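Local atomic coordinates of protein phosphatase 2C (Toxoplasma gondii, PDB entry 3D8K), a protein that probably removes phosphate from phosphoserine and phosphothreonine residues of proteins, as a metal-dependent phosphatase of the PP2C family. Residues T19-R24 with M41-P46; D34-E39 with H51-G56; R126-E131 with V254-A259. All coordinates share one frame; numbering follows the deposited sequence.

Contact 1 (T19-R24 with M41-P46); sequences TSRNRR and MLRGRP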
ATOM      1  N   THR C  19       5.911  -7.155  -0.540  1.00 36.25           N
ATOM      2  CA  THR C  19       5.751  -7.150   0.895  1.00 38.19           C
ATOM      3  C   THR C  19       7.143  -6.757   1.377  1.00 39.34           C
ATOM      4  O   THR C  19       8.073  -6.702   0.575  1.00 41.39           O
ATOM      5  CB  THR C  19       5.374  -8.527   1.411  1.00 39.34           C
ATOM      6  OG1 THR C  19       5.595  -8.569   2.823  1.00 41.90           O
ATOM      7  CG2 THR C  19       6.182  -9.601   0.709  1.00 38.19           C
ATOM      8  N   SER C  20       7.309  -6.496   2.665  1.00 38.34           N
ATOM      9  CA  SER C  20       8.616  -6.067   3.166  1.00 39.23           C
ATOM     10  C   SER C  20       9.709  -7.094   3.431  1.00 38.84           C
ATOM     11  O   SER C  20      10.845  -6.714   3.697  1.00 39.10           O
ATOM     12  CB  SER C  20       8.434  -5.253   4.449  1.00 41.17           C
ATOM     13  OG  SER C  20       9.688  -4.963   5.041  1.00 42.20           O
ATOM     14  N   ARG C  21       9.395  -8.380   3.372  1.00 38.33           N
ATOM     15  CA  ARG C  21      10.417  -9.360   3.675  1.00 37.06           C
ATOM     16  C   ARG C  21      10.433 -10.601   2.817  1.00 36.43           C
ATOM     17  O   ARG C  21       9.469 -10.919   2.131  1.00 36.49           O
ATOM     18  CB  ARG C  21      10.285  -9.778   5.122  1.00 39.35           C
ATOM     19  CG  ARG C  21       9.260  -8.992   5.885  1.00 41.59           C
ATOM     20  CD  ARG C  21       8.560  -9.936   6.816  1.00 45.21           C
ATOM     21  NE  ARG C  21       7.896 -10.978   6.052  1.00 46.32           N
ATOM     22  CZ  ARG C  21       6.910 -10.733   5.198  1.00 48.20           C
ATOM     23  NH1 ARG C  21       6.490  -9.480   5.030  1.00 45.82           N
ATOM     24  NH2 ARG C  21       6.370 -11.728   4.500  1.00 48.79           N
ATOM     25  N   ASN C  22      11.550 -11.312   2.897  1.00 34.35           N
ATOM     26  CA  ASN C  22      11.763 -12.533   2.145  1.00 32.14           C
ATOM     27  C   ASN C  22      13.051 -13.172   2.638  1.00 31.66           C
ATOM     28  O   ASN C  22      13.771 -12.599   3.444  1.00 31.49           O
ATOM     29  CB  ASN C  22      11.897 -12.219   0.654  1.00 30.88           C
ATOM     30  CG  ASN C  22      12.911 -11.124   0.379  1.00 31.83           C
ATOM     31  OD1 ASN C  22      12.567  -9.938   0.347  1.00 31.28           O
ATOM     32  ND2 ASN C  22      14.171 -11.513   0.195  1.00 30.05           N
ATOM     33  N   ARG C  23      13.323 -14.372   2.153  1.00 31.12           N
ATOM     34  CA  ARG C  23      14.525 -15.112   2.484  1.00 31.59           C
ATOM     35  C   ARG C  23      14.567 -16.206   1.448  1.00 30.76           C
ATOM     36  O   ARG C  23      13.651 -17.002   1.361  1.00 31.57           O
ATOM     37  CB  ARG C  23      14.459 -15.711   3.897  1.00 34.20           C
ATOM     38  CG  ARG C  23      13.062 -15.965   4.433  1.00 40.77           C
ATOM     39  CD  ARG C  23      12.590 -14.753   5.221  1.00 46.03           C
ATOM     40  NE  ARG C  23      11.244 -14.877   5.775  1.00 50.03           N
ATOM     41  CZ  ARG C  23      10.135 -15.027   5.055  1.00 54.03           C
ATOM     42  NH1 ARG C  23      10.188 -15.086   3.726  1.00 55.19           N
ATOM     43  NH2 ARG C  23       8.958 -15.095   5.666  1.00 54.84           N
ATOM     44  N   ARG C  24      15.615 -16.248   0.642  1.00 30.50           N
ATOM     45  CA  ARG C  24      15.686 -17.280  -0.370  1.00 31.14           C
ATOM     46  C   ARG C  24      16.880 -18.188  -0.227  1.00 32.46           C
ATOM     47  O   ARG C  24      17.977 -17.861  -0.657  1.00 33.59           O
ATOM     48  CB  ARG C  24      15.683 -16.647  -1.752  1.00 32.76           C
ATOM     49  CG  ARG C  24      14.380 -15.959  -2.053  1.00 32.57           C
ATOM     50  CD  ARG C  24      14.607 -14.566  -2.565  1.00 33.83           C
ATOM     51  NE  ARG C  24      13.350 -13.844  -2.613  1.00 33.12           N
ATOM     52  CZ  ARG C  24      12.260 -14.321  -3.191  1.00 34.09           C
ATOM     53  NH1 ARG C  24      12.291 -15.516  -3.765  1.00 34.33           N
ATOM     54  NH2 ARG C  24      11.142 -13.611  -3.193  1.00 35.04           N
HETATM   55  N   MSE C  41      15.386  -9.859   3.399  1.00 20.91           N
HETATM   56  CA  MSE C  41      15.074  -8.469   3.714  1.00 22.62           C
HETATM   57  C   MSE C  41      14.301  -8.349   5.033  1.00 22.13           C
HETATM   58  O   MSE C  41      13.129  -8.712   5.114  1.00 22.44           O
HETATM   59  CB  MSE C  41      14.252  -7.863   2.577  1.00 25.68           C
HETATM   60  CG  MSE C  41      13.913  -6.397   2.752  1.00 30.12           C
HETATM   61 SE   MSE C  41      12.724  -5.810   1.278  1.00 37.67          SE
HETATM   62  CE  MSE C  41      12.234  -4.033   2.034  1.00 31.13           C
ATOM     63  N   LEU C  42      14.963  -7.858   6.071  1.00 20.67           N
ATOM     64  CA  LEU C  42      14.317  -7.692   7.371  1.00 20.89           C
ATOM     65  C   LEU C  42      13.232  -6.651   7.183  1.00 22.90           C
ATOM     66  O   LEU C  42      13.469  -5.635   6.517  1.00 24.62           O
ATOM     67  CB  LEU C  42      15.312  -7.166   8.400  1.00 19.50           C
ATOM     68  CG  LEU C  42      16.637  -7.899   8.572  1.00 19.98           C
ATOM     69  CD1 LEU C  42      17.546  -7.083   9.500  1.00 16.22           C
ATOM     70  CD2 LEU C  42      16.372  -9.313   9.100  1.00 18.51           C
ATOM     71  N   ARG C  43      12.056  -6.866   7.765  1.00 22.51           N
ATOM     72  CA  ARG C  43      11.007  -5.878   7.587  1.00 23.50           C
ATOM     73  C   ARG C  43      11.378  -4.579   8.266  1.00 24.26           C
ATOM     74  O   ARG C  43      12.128  -4.561   9.244  1.00 25.42           O
ATOM     75  CB  ARG C  43       9.652  -6.390   8.089  1.00 24.27           C
ATOM     76  CG  ARG C  43       9.530  -6.659   9.567  1.00 27.68           C
ATOM     77  CD  ARG C  43       8.203  -7.365   9.858  1.00 28.46           C
ATOM     78  NE  ARG C  43       8.243  -8.798   9.553  1.00 30.88           N
ATOM     79  CZ  ARG C  43       7.167  -9.556   9.327  1.00 32.83           C
ATOM     80  NH1 ARG C  43       5.949  -9.028   9.355  1.00 33.82           N
ATOM     81  NH2 ARG C  43       7.308 -10.854   9.092  1.00 32.88           N
ATOM     82  N   GLY C  44      10.866  -3.486   7.716  1.00 25.49           N
ATOM     83  CA  GLY C  44      11.147  -2.174   8.260  1.00 26.16           C
ATOM     84  C   GLY C  44      12.587  -1.778   8.028  1.00 27.36           C
ATOM     85  O   GLY C  44      13.120  -0.949   8.757  1.00 27.70           O
ATOM     86  N   ARG C  45      13.218  -2.364   7.013  1.00 28.82           N
ATOM     87  CA  ARG C  45      14.616  -2.067   6.711  1.00 30.71           C
ATOM     88  C   ARG C  45      15.007  -2.078   5.228  1.00 31.76           C
ATOM     89  O   ARG C  45      15.734  -2.963   4.773  1.00 30.70           O
ATOM     90  CB  ARG C  45      15.528  -3.031   7.480  1.00 32.31           C
ATOM     91  CG  ARG C  45      15.726  -2.689   8.948  1.00 32.81           C
ATOM     92  CD  ARG C  45      16.651  -3.700   9.632  1.00 34.44           C
ATOM     93  NE  ARG C  45      17.147  -3.214  10.919  1.00 33.69           N
ATOM     94  CZ  ARG C  45      16.363  -2.896  11.939  1.00 33.72           C
ATOM     95  NH1 ARG C  45      15.051  -3.018  11.819  1.00 36.69           N
ATOM     96  NH2 ARG C  45      16.885  -2.449  13.069  1.00 33.82           N
ATOM     97  N   PRO C  46      14.556  -1.068   4.463  1.00 33.75           N
ATOM     98  CA  PRO C  46      14.886  -0.992   3.034  1.00 34.68           C
ATOM     99  C   PRO C  46      16.396  -0.783   2.890  1.00 35.96           C
ATOM    100  O   PRO C  46      17.093  -0.517   3.869  1.00 37.20           O
ATOM    101  CB  PRO C  46      14.080   0.211   2.570  1.00 34.62           C
ATOM    102  CG  PRO C  46      14.174   1.128   3.767  1.00 33.81           C
ATOM    103  CD  PRO C  46      13.928   0.187   4.927  1.00 33.46           C
TER
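Met41, present as selenomethionine, packs its whole side chain against the carbonyl of Ser20, and this is the closely fitted half of the contact. CG stands anti to the backbone N (chi1 -177°) and the chain stays extended beyond it, which brings CG, SE and CE in turn up to Ser20 O; SE lies 3.2 Å from that oxygen. At the root of the same side chain, Met41 CB is 3.5 Å from OD1 of Asn22, a buried residue that also rests on Ala16 of helix 10-18. The backbones add one bond, Met41 N to Asn22 O at 3.2 Å. Here strand 35-41 leaves strand 22-26, the outermost strand in this chain of one antiparallel sheet of the PP2C beta-sandwich, and enters a type II turn from Leu42 to Arg45. Ser20 reaches that turn: its OG, 3.0 Å from Arg43 CA, accepts a hydrogen bond from Gly44 N at 3.3 Å (145° at the hydrogen). The solvent side is less well defined. Arg21 and Arg43 lie side by side and point the same way, their guanidinium planes 39° apart; Arg21 CD is modelled too close to the Arg43 guanidinium, so the spacing of this like-charged pair is doubtful. Arg43 is exposed; its backbone N bonds Asn75 OD1.

Contact 2 (D34-E39 with H51-G56); sequences DVVVVE and HAMFDG
Val35 pairs with Phe54 and Val37 with Ala52 as antiparallel hydrogen-bonded pairs, with Val36 opposite Met53 as the non-hydrogen-bonded pair between them, and the strand axes run 174° apart at 4.6 Å. Four backbone bonds document the register, among them Phe54 N to Val35 O at 2.8 Å. On the face carrying Val35, Val37, Ala52 and Phe54, Val37 CG2 packs on Ala52 CB at 3.6 Å and meets the edge of the Phe54 ring at CE2; helix 61-74 covers Val35 and Phe54. The other face brings Met53 CE, at the end of a chain bent at chi3, to 4.0 Å from Val36 CB. Beyond the paired residues, His51 ND1 donates in its ring plane to Val38 O at 2.6 Å, while its NE2 bonds Arg321; both ring nitrogens are thus engaged and the ring's rotation is fixed. At the other end, the carboxylate planes of Asp34 and Asp55 are 48° apart, Asp34 OD1 bonding Ser317 OG. This is a beta hairpin of the PP2C sandwich, and its closing Phe54-Asp55-Gly56 is consistent with the family's Asp-Gly signature, which belongs to the dinuclear metal site in metal-bound relatives.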
ATOM      1  N   ASP C  34      25.769 -27.930   3.613  1.00 35.59           N
ATOM      2  CA  ASP C  34      25.560 -26.491   3.724  1.00 35.01           C
ATOM      3  C   ASP C  34      24.334 -25.907   3.038  1.00 33.09           C
ATOM      4  O   ASP C  34      23.838 -26.434   2.055  1.00 33.64           O
ATOM      5  CB  ASP C  34      26.822 -25.744   3.266  1.00 36.42           C
ATOM      6  CG  ASP C  34      27.306 -26.193   1.906  1.00 38.14           C
ATOM      7  OD1 ASP C  34      28.483 -25.918   1.582  1.00 37.67           O
ATOM      8  OD2 ASP C  34      26.510 -26.814   1.161  1.00 38.96           O
ATOM      9  N   VAL C  35      23.855 -24.802   3.591  1.00 30.60           N
ATOM     10  CA  VAL C  35      22.692 -24.108   3.081  1.00 27.99           C
ATOM     11  C   VAL C  35      23.048 -22.628   3.006  1.00 26.47           C
ATOM     12  O   VAL C  35      23.816 -22.121   3.827  1.00 24.44           O
ATOM     13  CB  VAL C  35      21.498 -24.289   4.030  1.00 29.48           C
ATOM     14  CG1 VAL C  35      20.208 -23.851   3.345  1.00 28.52           C
ATOM     15  CG2 VAL C  35      21.410 -25.744   4.481  1.00 29.57           C
ATOM     16  N   VAL C  36      22.504 -21.928   2.017  1.00 25.24           N
ATOM     17  CA  VAL C  36      22.810 -20.511   1.894  1.00 23.21           C
ATOM     18  C   VAL C  36      21.605 -19.634   1.677  1.00 21.36           C
ATOM     19  O   VAL C  36      20.727 -19.950   0.878  1.00 20.96           O
ATOM     20  CB  VAL C  36      23.839 -20.241   0.766  1.00 20.88           C
ATOM     21  CG1 VAL C  36      24.247 -21.555   0.133  1.00 18.51           C
ATOM     22  CG2 VAL C  36      23.282 -19.256  -0.248  1.00 17.04           C
ATOM     23  N   VAL C  37      21.571 -18.547   2.436  1.00 19.15           N
ATOM     24  CA  VAL C  37      20.515 -17.561   2.331  1.00 19.32           C
ATOM     25  C   VAL C  37      21.117 -16.556   1.368  1.00 19.17           C
ATOM     26  O   VAL C  37      21.838 -15.646   1.787  1.00 16.53           O
ATOM     27  CB  VAL C  37      20.259 -16.852   3.667  1.00 19.29           C
ATOM     28  CG1 VAL C  37      19.062 -15.922   3.532  1.00 20.22           C
ATOM     29  CG2 VAL C  37      20.028 -17.866   4.762  1.00 19.48           C
ATOM     30  N   VAL C  38      20.842 -16.741   0.081  1.00 17.94           N
ATOM     31  CA  VAL C  38      21.380 -15.851  -0.944  1.00 18.59           C
ATOM     32  C   VAL C  38      20.982 -14.400  -0.738  1.00 17.58           C
ATOM     33  O   VAL C  38      21.753 -13.504  -1.034  1.00 16.87           O
ATOM     34  CB  VAL C  38      20.915 -16.257  -2.345  1.00 19.58           C
ATOM     35  CG1 VAL C  38      21.863 -15.664  -3.395  1.00 18.17           C
ATOM     36  CG2 VAL C  38      20.831 -17.773  -2.439  1.00 18.99           C
ATOM     37  N   GLU C  39      19.781 -14.178  -0.220  1.00 18.18           N
ATOM     38  CA  GLU C  39      19.298 -12.831   0.023  1.00 19.26           C
ATOM     39  C   GLU C  39      18.040 -12.836   0.883  1.00 19.42           C
ATOM     40  O   GLU C  39      17.197 -13.721   0.760  1.00 19.84           O
ATOM     41  CB  GLU C  39      19.001 -12.142  -1.313  1.00 21.52           C
ATOM     42  CG  GLU C  39      18.077 -10.935  -1.201  1.00 23.47           C
ATOM     43  CD  GLU C  39      18.758  -9.630  -1.529  1.00 25.28           C
ATOM     44  OE1 GLU C  39      19.656  -9.232  -0.761  1.00 27.89           O
ATOM     45  OE2 GLU C  39      18.390  -9.005  -2.549  1.00 23.09           O
ATOM     46  N   HIS C  51      22.634 -11.767   3.820  1.00 16.39           N
ATOM     47  CA  HIS C  51      23.154 -12.902   3.077  1.00 17.41           C
ATOM     48  C   HIS C  51      23.743 -13.787   4.147  1.00 17.78           C
ATOM     49  O   HIS C  51      24.497 -13.314   4.989  1.00 18.94           O
ATOM     50  CB  HIS C  51      24.244 -12.451   2.105  1.00 17.18           C
ATOM     51  CG  HIS C  51      23.819 -11.331   1.214  1.00 18.56           C
ATOM     52  ND1 HIS C  51      23.083 -11.533   0.065  1.00 16.50           N
ATOM     53  CD2 HIS C  51      23.949  -9.989   1.352  1.00 15.72           C
ATOM     54  CE1 HIS C  51      22.774 -10.362  -0.463  1.00 16.49           C
ATOM     55  NE2 HIS C  51      23.287  -9.411   0.298  1.00 17.04           N
ATOM     56  N   ALA C  52      23.401 -15.064   4.130  1.00 18.51           N
ATOM     57  CA  ALA C  52      23.926 -15.949   5.150  1.00 19.51           C
ATOM     58  C   ALA C  52      24.443 -17.261   4.601  1.00 20.42           C
ATOM     59  O   ALA C  52      24.101 -17.677   3.499  1.00 19.75           O
ATOM     60  CB  ALA C  52      22.868 -16.193   6.206  1.00 19.90           C
HETATM   61  N   MSE C  53      25.270 -17.924   5.392  1.00 23.17           N
HETATM   62  CA  MSE C  53      25.851 -19.185   4.959  1.00 25.38           C
HETATM   63  C   MSE C  53      26.016 -20.142   6.133  1.00 23.26           C
HETATM   64  O   MSE C  53      26.613 -19.800   7.159  1.00 24.49           O
HETATM   65  CB  MSE C  53      27.189 -18.903   4.312  1.00 29.34           C
HETATM   66  CG  MSE C  53      27.642 -19.995   3.436  1.00 38.91           C
HETATM   67 SE   MSE C  53      28.901 -19.218   2.201  1.00 56.40          SE
HETATM   68  CE  MSE C  53      27.735 -19.210   0.613  1.00 50.74           C
ATOM     69  N   PHE C  54      25.488 -21.344   5.985  1.00 19.03           N
ATOM     70  CA  PHE C  54      25.576 -22.319   7.049  1.00 16.60           C
ATOM     71  C   PHE C  54      26.242 -23.595   6.562  1.00 17.39           C
ATOM     72  O   PHE C  54      25.715 -24.305   5.722  1.00 15.90           O
ATOM     73  CB  PHE C  54      24.169 -22.586   7.574  1.00 13.43           C
ATOM     74  CG  PHE C  54      23.515 -21.370   8.151  1.00 11.94           C
ATOM     75  CD1 PHE C  54      23.883 -20.906   9.411  1.00 12.44           C
ATOM     76  CD2 PHE C  54      22.565 -20.655   7.422  1.00 11.11           C
ATOM     77  CE1 PHE C  54      23.315 -19.751   9.939  1.00 11.35           C
ATOM     78  CE2 PHE C  54      21.991 -19.501   7.932  1.00  9.32           C
ATOM     79  CZ  PHE C  54      22.362 -19.045   9.192  1.00 12.56           C
ATOM     80  N   ASP C  55      27.426 -23.870   7.082  1.00 19.45           N
ATOM     81  CA  ASP C  55      28.145 -25.072   6.695  1.00 22.54           C
ATOM     82  C   ASP C  55      28.133 -26.047   7.869  1.00 22.78           C
ATOM     83  O   ASP C  55      28.809 -25.833   8.877  1.00 21.89           O
ATOM     84  CB  ASP C  55      29.581 -24.713   6.285  1.00 25.07           C
ATOM     85  CG  ASP C  55      30.366 -25.914   5.819  1.00 28.24           C
ATOM     86  OD1 ASP C  55      29.771 -26.764   5.117  1.00 31.68           O
ATOM     87  OD2 ASP C  55      31.569 -26.007   6.145  1.00 31.15           O
ATOM     88  N   GLY C  56      27.361 -27.120   7.727  1.00 23.63           N
ATOM     89  CA  GLY C  56      27.240 -28.091   8.804  1.00 27.26           C
ATOM     90  C   GLY C  56      28.174 -29.287   8.817  1.00 29.98           C
ATOM     91  O   GLY C  56      28.471 -29.869   7.773  1.00 30.78           O
TER

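Contact 3 (R126-E131 with V254-A259); sequences RQIVPE and VTTFFA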
ATOM      1  N   ARG C 126      39.820   0.748   5.771  1.00 24.89           N
ATOM      2  CA  ARG C 126      38.585   0.082   5.350  1.00 25.03           C
ATOM      3  C   ARG C 126      37.720  -0.484   6.468  1.00 23.56           C
ATOM      4  O   ARG C 126      36.505  -0.501   6.351  1.00 23.93           O
ATOM      5  CB  ARG C 126      38.875  -1.025   4.322  1.00 25.60           C
ATOM      6  CG  ARG C 126      38.084  -0.921   3.019  1.00 24.82           C
ATOM      7  CD  ARG C 126      38.309   0.408   2.325  1.00 26.15           C
ATOM      8  NE  ARG C 126      37.526   0.525   1.097  1.00 28.92           N
ATOM      9  CZ  ARG C 126      37.975   0.208  -0.113  1.00 28.49           C
ATOM     10  NH1 ARG C 126      39.209  -0.242  -0.267  1.00 31.15           N
ATOM     11  NH2 ARG C 126      37.188   0.339  -1.167  1.00 27.74           N
ATOM     12  N   GLN C 127      38.322  -0.942   7.554  1.00 22.49           N
ATOM     13  CA  GLN C 127      37.518  -1.480   8.638  1.00 20.71           C
ATOM     14  C   GLN C 127      37.058  -0.338   9.503  1.00 20.35           C
ATOM     15  O   GLN C 127      37.815   0.560   9.799  1.00 21.62           O
ATOM     16  CB  GLN C 127      38.314  -2.456   9.497  1.00 18.40           C
ATOM     17  CG  GLN C 127      37.418  -3.456  10.251  1.00 16.96           C
ATOM     18  CD  GLN C 127      38.198  -4.542  10.996  1.00 15.84           C
ATOM     19  OE1 GLN C 127      39.292  -4.952  10.584  1.00 16.22           O
ATOM     20  NE2 GLN C 127      37.619  -5.030  12.081  1.00 10.74           N
ATOM     21  N   ILE C 128      35.804  -0.364   9.903  1.00 21.46           N
ATOM     22  CA  ILE C 128      35.287   0.686  10.749  1.00 22.35           C
ATOM     23  C   ILE C 128      35.443   0.267  12.206  1.00 24.00           C
ATOM     24  O   ILE C 128      34.915  -0.768  12.635  1.00 25.39           O
ATOM     25  CB  ILE C 128      33.808   0.959  10.413  1.00 21.17           C
ATOM     26  CG1 ILE C 128      33.717   1.519   8.990  1.00 19.52           C
ATOM     27  CG2 ILE C 128      33.198   1.899  11.437  1.00 19.54           C
ATOM     28  CD1 ILE C 128      32.326   1.721   8.494  1.00 18.75           C
ATOM     29  N   VAL C 129      36.207   1.051  12.957  1.00 24.65           N
ATOM     30  CA  VAL C 129      36.412   0.760  14.370  1.00 25.37           C
ATOM     31  C   VAL C 129      35.141   1.171  15.100  1.00 25.23           C
ATOM     32  O   VAL C 129      34.607   2.257  14.883  1.00 24.39           O
ATOM     33  CB  VAL C 129      37.628   1.537  14.945  1.00 25.85           C
ATOM     34  CG1 VAL C 129      37.763   1.271  16.436  1.00 26.30           C
ATOM     35  CG2 VAL C 129      38.898   1.116  14.226  1.00 24.37           C
ATOM     36  N   PRO C 130      34.625   0.293  15.956  1.00 26.96           N
ATOM     37  CA  PRO C 130      33.403   0.603  16.695  1.00 29.94           C
ATOM     38  C   PRO C 130      33.629   1.542  17.858  1.00 33.10           C
ATOM     39  O   PRO C 130      34.734   1.628  18.394  1.00 34.85           O
ATOM     40  CB  PRO C 130      32.927  -0.769  17.147  1.00 28.90           C
ATOM     41  CG  PRO C 130      34.200  -1.493  17.367  1.00 29.35           C
ATOM     42  CD  PRO C 130      35.030  -1.105  16.172  1.00 27.89           C
ATOM     43  N   GLU C 131      32.581   2.259  18.242  1.00 36.90           N
ATOM     44  CA  GLU C 131      32.679   3.169  19.368  1.00 40.85           C
ATOM     45  C   GLU C 131      32.897   2.387  20.650  1.00 42.12           C
ATOM     46  O   GLU C 131      32.220   1.390  20.920  1.00 41.72           O
ATOM     47  CB  GLU C 131      31.424   3.998  19.495  1.00 44.42           C
ATOM     48  CG  GLU C 131      31.667   5.441  19.184  1.00 50.83           C
ATOM     49  CD  GLU C 131      30.399   6.240  19.248  1.00 55.14           C
ATOM     50  OE1 GLU C 131      29.845   6.404  20.361  1.00 57.16           O
ATOM     51  OE2 GLU C 131      29.951   6.692  18.175  1.00 57.91           O
ATOM     52  N   VAL C 254      32.160 -10.267  15.159  1.00 23.06           N
ATOM     53  CA  VAL C 254      31.462  -9.267  14.367  1.00 23.33           C
ATOM     54  C   VAL C 254      32.361  -8.110  13.926  1.00 23.94           C
ATOM     55  O   VAL C 254      32.877  -7.367  14.754  1.00 24.73           O
ATOM     56  CB  VAL C 254      30.282  -8.676  15.152  1.00 23.74           C
ATOM     57  CG1 VAL C 254      29.526  -7.679  14.282  1.00 22.60           C
ATOM     58  CG2 VAL C 254      29.356  -9.790  15.616  1.00 25.44           C
ATOM     59  N   THR C 255      32.528  -7.948  12.620  1.00 24.30           N
ATOM     60  CA  THR C 255      33.360  -6.877  12.079  1.00 25.03           C
ATOM     61  C   THR C 255      32.527  -5.938  11.216  1.00 25.14           C
ATOM     62  O   THR C 255      31.447  -6.313  10.751  1.00 25.19           O
ATOM     63  CB  THR C 255      34.508  -7.448  11.216  1.00 26.40           C
ATOM     64  OG1 THR C 255      33.972  -8.316  10.206  1.00 28.70           O
ATOM     65  CG2 THR C 255      35.486  -8.228  12.070  1.00 25.62           C
ATOM     66  N   THR C 256      33.022  -4.718  11.004  1.00 24.08           N
ATOM     67  CA  THR C 256      32.312  -3.745  10.173  1.00 23.44           C
ATOM     68  C   THR C 256      33.282  -3.065   9.210  1.00 23.45           C
ATOM     69  O   THR C 256      34.395  -2.718   9.592  1.00 25.45           O
ATOM     70  CB  THR C 256      31.633  -2.664  11.021  1.00 23.69           C
ATOM     71  OG1 THR C 256      30.876  -3.280  12.065  1.00 24.49           O
ATOM     72  CG2 THR C 256      30.689  -1.841  10.165  1.00 23.98           C
ATOM     73  N   PHE C 257      32.854  -2.891   7.961  1.00 21.61           N
ATOM     74  CA  PHE C 257      33.662  -2.264   6.914  1.00 19.53           C
ATOM     75  C   PHE C 257      32.756  -1.464   5.978  1.00 19.65           C
ATOM     76  O   PHE C 257      31.553  -1.687   5.924  1.00 20.83           O
ATOM     77  CB  PHE C 257      34.345  -3.310   6.026  1.00 18.40           C
ATOM     78  CG  PHE C 257      35.335  -4.203   6.730  1.00 18.34           C
ATOM     79  CD1 PHE C 257      34.924  -5.101   7.714  1.00 16.20           C
ATOM     80  CD2 PHE C 257      36.679  -4.202   6.344  1.00 16.66           C
ATOM     81  CE1 PHE C 257      35.824  -5.980   8.294  1.00 14.87           C
ATOM     82  CE2 PHE C 257      37.582  -5.083   6.923  1.00 14.35           C
ATOM     83  CZ  PHE C 257      37.153  -5.974   7.899  1.00 14.15           C
ATOM     84  N   PHE C 258      33.334  -0.536   5.227  1.00 18.70           N
ATOM     85  CA  PHE C 258      32.549   0.211   4.254  1.00 19.62           C
ATOM     86  C   PHE C 258      33.144  -0.135   2.902  1.00 17.94           C
ATOM     87  O   PHE C 258      34.312  -0.492   2.810  1.00 19.46           O
ATOM     88  CB  PHE C 258      32.626   1.717   4.485  1.00 20.65           C
ATOM     89  CG  PHE C 258      33.969   2.295   4.233  1.00 22.37           C
ATOM     90  CD1 PHE C 258      35.024   2.037   5.095  1.00 24.78           C
ATOM     91  CD2 PHE C 258      34.191   3.088   3.122  1.00 24.94           C
ATOM     92  CE1 PHE C 258      36.284   2.561   4.852  1.00 26.65           C
ATOM     93  CE2 PHE C 258      35.450   3.619   2.863  1.00 27.00           C
ATOM     94  CZ  PHE C 258      36.503   3.353   3.735  1.00 27.37           C
ATOM     95  N   ALA C 259      32.333  -0.057   1.859  1.00 15.45           N
ATOM     96  CA  ALA C 259      32.786  -0.369   0.518  1.00 14.05           C
ATOM     97  C   ALA C 259      32.227   0.669  -0.405  1.00 13.81           C
ATOM     98  O   ALA C 259      31.104   1.126  -0.231  1.00 13.35           O
ATOM     99  CB  ALA C 259      32.295  -1.720   0.096  1.00 14.59           C
TER
HETATM  100  O   HOH W   1      35.173  -3.511  12.765  1.00 19.40           O
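Gln127 reaches Phe257 because its CG is anti to the backbone N (chi1 -156°) and its chain continues extended, while Phe257 CG lies beside its own backbone N. The result is a CH-pi contact: Gln127 CG sits over one face of the ring, 3.6 Å from the Phe257 ring centroid. The Gln127 amide follows, its plane only 17° from that of the ring, and sends NE2 to a water at 3.0 Å. That water also accepts from Thr256 N and donates to Ile128 O at 2.8 Å, so one molecule joins a side chain and both backbones. Direct backbone bonds are few. Ile128 N donates to Thr256 O at 2.8 Å, whereas Phe258 N to Arg126 O is weak at 3.4 Å. Around them, Ile128 CD1 lies 4.0 Å from Phe258 CB, and the Arg126 and Phe258 side chains cross at about a right angle, Arg126 CD lying 3.7 Å from Phe258 CZ. The Arg126 guanidinium is too distant from that ring for more than a weak cation-pi attraction, and its NH2 is held instead by Asp263 and Ser182. Phe155 and Tyr260 meet the Phe258 ring edge to face. Strand axes 122° apart, with a single bridge at Gln127 and Phe257, show two crossing strands and not a continued sheet: strand 127-129 belongs to a small antiparallel sheet inserted between strands 106-115 and 165-173, and it lies across strand 253-259, the outermost strand in this chain of a PP2C sandwich sheet.

From the N terminus, the chain leaves helix 10-18, forms strand 22-26 and returns along strand 35-41; contact 1 closes this first loop at Met41-Pro46. Contact 2 opens at Asp34, before contact 1 is complete, and closes at His51-Gly56, so the two cross. They also touch in space: Arg24 N is 3.0 Å from Glu39 O, a probable hydrogen bond between neighbouring strands. Contact 3 follows in series and spans 122 intervening residues, tying the inserted sheet to strand 253-259. That strand and strand 22-26 are the outermost two of the same six-stranded sheet, and the centres of contacts 1 and 3 are about 24 Å apart.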